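Local coordinates for YscQ-C, type III secretion protein (Yersinia pseudotuberculosis, PDB 3UEP) that is the C-terminal fragment of YscQ made from an internal translation start, and assembles with full-length YscQ into a complex essential to type III secretion, at the interface of chains A and B. Numbering follows the deposited sequence. Chains: chain A/B, YscQ-C, type III secretion protein.

Contact 1: the interface of chains A and B. Residues chain A 40, 44-46; chain B 25, 58, 79, 81.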
# COMPACT_ATOMS: atom_id res chain seq x y z
N LEU A 40 -18.89 0.58 4.52
CA LEU A 40 -17.88 1.48 5.10
C LEU A 40 -18.41 2.90 5.26
O LEU A 40 -19.12 3.40 4.39
CB LEU A 40 -16.61 1.47 4.27
CG LEU A 40 -15.82 0.16 4.31
CD1 LEU A 40 -14.52 0.33 3.54
CD2 LEU A 40 -15.54 -0.25 5.76
N SER A 44 -15.79 3.57 10.75
CA SER A 44 -15.66 2.12 10.53
C SER A 44 -14.26 1.66 10.88
O SER A 44 -13.29 2.36 10.59
CB SER A 44 -15.95 1.74 9.08
OG SER A 44 -17.30 2.00 8.72
N LEU A 45 -14.15 0.48 11.49
CA LEU A 45 -12.84 -0.09 11.81
C LEU A 45 -12.59 -1.32 10.96
O LEU A 45 -13.49 -2.13 10.74
CB LEU A 45 -12.76 -0.49 13.28
CG LEU A 45 -12.99 0.64 14.27
CD1 LEU A 45 -13.42 0.13 15.66
CD2 LEU A 45 -11.73 1.46 14.34
N ILE A 46 -11.36 -1.44 10.47
CA ILE A 46 -11.00 -2.58 9.65
C ILE A 46 -9.79 -3.23 10.27
O ILE A 46 -8.78 -2.57 10.55
CB ILE A 46 -10.63 -2.19 8.22
CG1 ILE A 46 -11.80 -1.51 7.53
CG2 ILE A 46 -10.22 -3.44 7.42
CD1 ILE A 46 -11.44 -1.02 6.09
N PHE B 25 -4.03 -0.86 1.64
CA PHE B 25 -3.87 0.22 2.61
C PHE B 25 -2.48 0.77 2.52
O PHE B 25 -1.53 0.17 3.01
CB PHE B 25 -4.17 -0.27 4.03
CG PHE B 25 -5.54 -0.85 4.16
CD1 PHE B 25 -6.62 -0.04 4.50
CD2 PHE B 25 -5.77 -2.18 3.86
CE1 PHE B 25 -7.88 -0.57 4.59
CE2 PHE B 25 -7.03 -2.71 3.96
CZ PHE B 25 -8.09 -1.90 4.33
N LEU B 58 -6.88 4.25 1.46
CA LEU B 58 -7.55 3.02 1.04
C LEU B 58 -7.66 3.00 -0.45
O LEU B 58 -8.24 3.90 -1.04
CB LEU B 58 -8.96 2.97 1.59
CG LEU B 58 -9.18 2.39 2.97
CD1 LEU B 58 -8.73 3.40 4.04
CD2 LEU B 58 -10.66 2.03 3.11
N VAL B 79 -7.20 0.12 11.13
CA VAL B 79 -7.38 1.41 10.49
C VAL B 79 -8.78 1.89 10.84
O VAL B 79 -9.72 1.10 10.81
CB VAL B 79 -7.38 1.23 8.95
CG1 VAL B 79 -7.70 2.54 8.27
CG2 VAL B 79 -6.05 0.69 8.49
N ILE B 81 -11.58 4.42 9.47
CA ILE B 81 -11.90 5.21 8.29
C ILE B 81 -12.23 6.63 8.72
O ILE B 81 -12.98 6.83 9.67
CB ILE B 81 -13.14 4.65 7.57
CG1 ILE B 81 -12.94 3.18 7.20
CG2 ILE B 81 -13.49 5.53 6.37
CD1 ILE B 81 -11.78 2.94 6.28
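The carbonyl oxygen A:Ser44 O takes the backbone N-H of B:Ile81 across the interface at 2.9 Å from B:Ile81 N, in a nearly straight bond (171° at hydrogen) that meets the carbonyl almost head-on. Two residues on in chain A and two back in chain B, A:Ile46 and B:Val79 pair as an antiparallel bridge. A:Ile46 N donates a hydrogen bond to B:Val79 O at 3.0 Å, and B:Val79 N donates in turn to A:Ile46 O at 3.2 Å, more bent but in the carbonyl plane. On the face of this seam turned toward B:Phe25 and B:Leu58, side chains pack together. A:Ile46 holds CG1 anti to its carbonyl carbon (chi1 -60°) and its chain extended, which carries CD1 to the CE1–CZ end of the B:Phe25 ring, 3.9 Å from B:Phe25 CZ; its CG2 branch approaches the same CZ. The CD1 methyl of B:Ile81 comes up beside A:Ile46 CD1 at 4.0 Å, while B:Ile81 CG1 lies against A:Ser44 CB. At the margin, A:Leu40 CD1 and B:Leu58 CD2 make a looser methyl contact at 4.2 Å. The patch adds strand 45-48 of chain A to strand 76-84 of chain B, an inter-chain sheet extension that probably helps hold together the dimer of this FliN-family C-terminal domain.

Contact 2: the interface of chains A and B. Residues chain A 27, 46, 48; chain B 25, 27, 70, 77-79.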
# COMPACT_ATOMS: atom_id res chain seq x y z
N VAL A 27 0.19 -2.09 3.57
CA VAL A 27 0.06 -3.07 4.64
C VAL A 27 -1.31 -3.72 4.64
O VAL A 27 -2.29 -3.14 4.20
CB VAL A 27 0.26 -2.43 6.02
CG1 VAL A 27 1.67 -1.92 6.15
CG2 VAL A 27 -0.72 -1.28 6.20
N ILE A 46 -11.36 -1.44 10.47
CA ILE A 46 -11.00 -2.58 9.65
C ILE A 46 -9.79 -3.23 10.27
O ILE A 46 -8.78 -2.57 10.55
CB ILE A 46 -10.63 -2.19 8.22
CG1 ILE A 46 -11.80 -1.51 7.53
CG2 ILE A 46 -10.22 -3.44 7.42
CD1 ILE A 46 -11.44 -1.02 6.09
N LEU A 48 -6.68 -5.32 9.67
CA LEU A 48 -5.83 -5.50 8.49
C LEU A 48 -5.26 -6.92 8.39
O LEU A 48 -4.49 -7.22 7.48
CB LEU A 48 -4.68 -4.49 8.50
CG LEU A 48 -5.03 -3.01 8.33
CD1 LEU A 48 -3.78 -2.19 8.15
CD2 LEU A 48 -5.93 -2.82 7.14
N PHE B 25 -4.03 -0.86 1.64
CA PHE B 25 -3.87 0.22 2.61
C PHE B 25 -2.48 0.77 2.52
O PHE B 25 -1.53 0.17 3.01
CB PHE B 25 -4.17 -0.27 4.03
CG PHE B 25 -5.54 -0.85 4.16
CD1 PHE B 25 -6.62 -0.04 4.50
CD2 PHE B 25 -5.77 -2.18 3.86
CE1 PHE B 25 -7.88 -0.57 4.59
CE2 PHE B 25 -7.03 -2.71 3.96
CZ PHE B 25 -8.09 -1.90 4.33
N VAL B 27 0.48 3.09 3.39
CA VAL B 27 0.96 3.86 4.53
C VAL B 27 2.03 4.88 4.17
O VAL B 27 2.47 5.64 5.02
CB VAL B 27 1.52 2.95 5.65
CG1 VAL B 27 0.38 2.17 6.34
CG2 VAL B 27 2.57 2.03 5.10
N LEU B 70 -4.14 4.65 11.06
CA LEU B 70 -3.73 3.42 11.73
C LEU B 70 -4.05 3.49 13.22
O LEU B 70 -3.86 4.53 13.86
CB LEU B 70 -2.24 3.16 11.55
CG LEU B 70 -1.82 2.74 10.15
CD1 LEU B 70 -0.29 2.56 10.06
CD2 LEU B 70 -2.54 1.47 9.80
N LEU B 77 -2.92 -4.59 14.27
CA LEU B 77 -3.00 -3.31 13.61
C LEU B 77 -4.34 -3.19 12.93
O LEU B 77 -4.85 -4.16 12.35
CB LEU B 77 -1.88 -3.19 12.59
CG LEU B 77 -1.55 -1.81 12.03
CD1 LEU B 77 -1.06 -0.90 13.15
CD2 LEU B 77 -0.51 -1.97 10.93
N GLY B 78 -4.92 -2.00 13.01
CA GLY B 78 -6.13 -1.69 12.29
C GLY B 78 -6.10 -0.26 11.78
O GLY B 78 -5.14 0.48 11.99
N VAL B 79 -7.20 0.12 11.13
CA VAL B 79 -7.38 1.41 10.49
C VAL B 79 -8.78 1.89 10.84
O VAL B 79 -9.72 1.10 10.81
CB VAL B 79 -7.38 1.23 8.95
CG1 VAL B 79 -7.70 2.54 8.27
CG2 VAL B 79 -6.05 0.69 8.49
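A:Leu48 sets its CD2 methyl over one face of the B:Phe25 ring, above the centre and 3.4 Å from the ring centroid, in a CH-pi contact. Its other methyl, CD1, turns to the CG2 branch of B:Val79 at 3.7 Å and has B:Leu70 CD2 beyond it. With CG anti to the carbonyl carbon (chi1 -66°) and the rest of the chain extended, the leucine fork sets CD2 on the ring, close also to B:Val79 CG2, and CD1 among aliphatic methyls; 69 Å² of its surface is hidden by the partner. Farther along, A:Val27 and B:Val27 cross at about a right angle, CG2 of the first meeting CG1 of the second at 3.6 Å. Backbone bonds probably help to position these groups. A:Val27 N donates to B:Phe25 O at 2.9 Å, with 167° at hydrogen and the donor tilted 17° from the carbonyl plane, which would help to hold the main chain that carries the ring. On the other side, A:Leu48 N makes a weak bond to B:Leu77 O at 3.4 Å, continuing the pairing begun at A:Ile46. A:Leu48 therefore sits between two antiparallel seams: strand 20-27 of chain A runs against strand 20-33 of chain B, while strand 45-48 of chain A lies along strand 76-84 of chain B.

Contact 3: the interface of chains A and B. Residues chain A 71, 73, 79-81; chain B 43-45.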
# COMPACT_ATOMS: atom_id res chain seq x y z
N VAL A 71 8.14 -0.66 11.22
CA VAL A 71 8.82 -0.40 12.48
C VAL A 71 8.55 1.05 12.91
O VAL A 71 8.20 1.90 12.08
CB VAL A 71 10.35 -0.61 12.38
CG1 VAL A 71 10.67 -2.05 11.99
CG2 VAL A 71 10.94 0.37 11.39
N ILE A 73 10.56 3.96 14.43
CA ILE A 73 11.83 4.53 14.88
C ILE A 73 11.67 5.95 15.42
O ILE A 73 11.56 6.91 14.66
CB ILE A 73 12.92 4.50 13.79
CG1 ILE A 73 12.46 5.25 12.53
CG2 ILE A 73 13.32 3.05 13.48
CD1 ILE A 73 13.61 5.89 11.76
N VAL A 79 10.04 1.44 7.41
CA VAL A 79 9.93 0.11 6.84
C VAL A 79 11.29 -0.57 6.81
O VAL A 79 12.23 -0.06 6.21
CB VAL A 79 9.37 0.16 5.41
CG1 VAL A 79 9.35 -1.24 4.81
CG2 VAL A 79 7.98 0.76 5.41
N ARG A 80 11.44 -1.72 7.45
CA ARG A 80 12.67 -2.48 7.33
C ARG A 80 12.57 -3.56 6.30
O ARG A 80 11.80 -4.43 6.44
CB ARG A 80 13.14 -3.05 8.65
CG ARG A 80 14.58 -3.42 8.59
CD ARG A 80 15.28 -3.61 9.88
NE ARG A 80 15.39 -2.45 10.74
CZ ARG A 80 16.37 -1.56 10.73
NH1 ARG A 80 17.36 -1.64 9.88
NH2 ARG A 80 16.36 -0.57 11.58
N ILE A 81 13.40 -3.51 5.28
CA ILE A 81 13.36 -4.45 4.16
C ILE A 81 13.71 -5.86 4.61
O ILE A 81 14.63 -6.06 5.41
CB ILE A 81 14.34 -4.06 3.03
CG1 ILE A 81 14.03 -2.67 2.45
CG2 ILE A 81 14.34 -5.12 1.93
CD1 ILE A 81 12.66 -2.56 1.81
N GLY B 43 17.38 -5.89 5.33
CA GLY B 43 18.03 -5.16 6.40
C GLY B 43 17.97 -3.64 6.27
O GLY B 43 17.96 -2.93 7.27
N SER B 44 17.92 -3.14 5.04
CA SER B 44 17.83 -1.69 4.80
C SER B 44 16.64 -1.10 5.52
O SER B 44 15.57 -1.71 5.56
CB SER B 44 17.68 -1.39 3.31
OG SER B 44 18.80 -1.84 2.58
N LEU B 45 16.81 0.11 6.06
CA LEU B 45 15.71 0.81 6.73
C LEU B 45 15.27 1.99 5.90
O LEU B 45 16.09 2.82 5.53
CB LEU B 45 16.13 1.29 8.12
CG LEU B 45 15.10 2.10 8.92
CD1 LEU B 45 13.93 1.24 9.44
CD2 LEU B 45 15.80 2.83 10.07
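B:Leu45, with 80 Å² hidden by the partner, packs against one face of the guanidinium group of A:Arg80, itself with 61 Å² hidden by chain B. B:Leu45 CD1 lies 3.7 Å from the guanidinium plane, offset toward its rim, and B:Leu45 CB comes within 3.6 Å of A:Arg80 NH1. The planar group also binds at its edge: A:Arg80 NH1 donates to B:Gly43 O at 3.0 Å, with the acceptor close to the guanidinium plane and the donor nearly in line with the carbonyl. The arginine chain reaches this position by bending at its third torsion (chi3 -64°), which folds the head back over the leucine while the edge bond probably limits its swing. B:Leu45, its CG anti to the backbone N (chi1 177°), sends CD1 on to A:Val71 CG2 at 3.7 Å; CD2 points toward the poorly ordered A:Ile73. B:Gly43 is bound through both backbone polar atoms, since its N donates to A:Ile81 O at 2.8 Å, from above the carbonyl plane. A:Ile81 N also donates to B:Ser44 O at 2.8 Å. The site lies where the loop containing B:Gly43 and B:Ser44 enters strand 45-49 of chain B, which runs antiparallel to strand 76-84 of chain A, with strand 63-73 of chain A supplying A:Val71.

Contact 1 and contact 2 adjoin each other and share the pairing of strand 45-48 of chain A with strand 76-84 of chain B: their C-alpha centres are about 7 Å apart, with A:Ile46, B:Phe25 and B:Val79 in common. The C-alpha centre of contact 3 lies about 25 Å from that of contact 1 and about 18 Å from that of contact 2, on the opposite arm of the dimer. There the chains exchange roles, so this pairing occurs twice about the two-fold axis. Strand 20-27 of chain A and strand 20-33 of chain B, paired in contact 2, appear to join the arms. Such reciprocal exchange suggests an intertwined dimer.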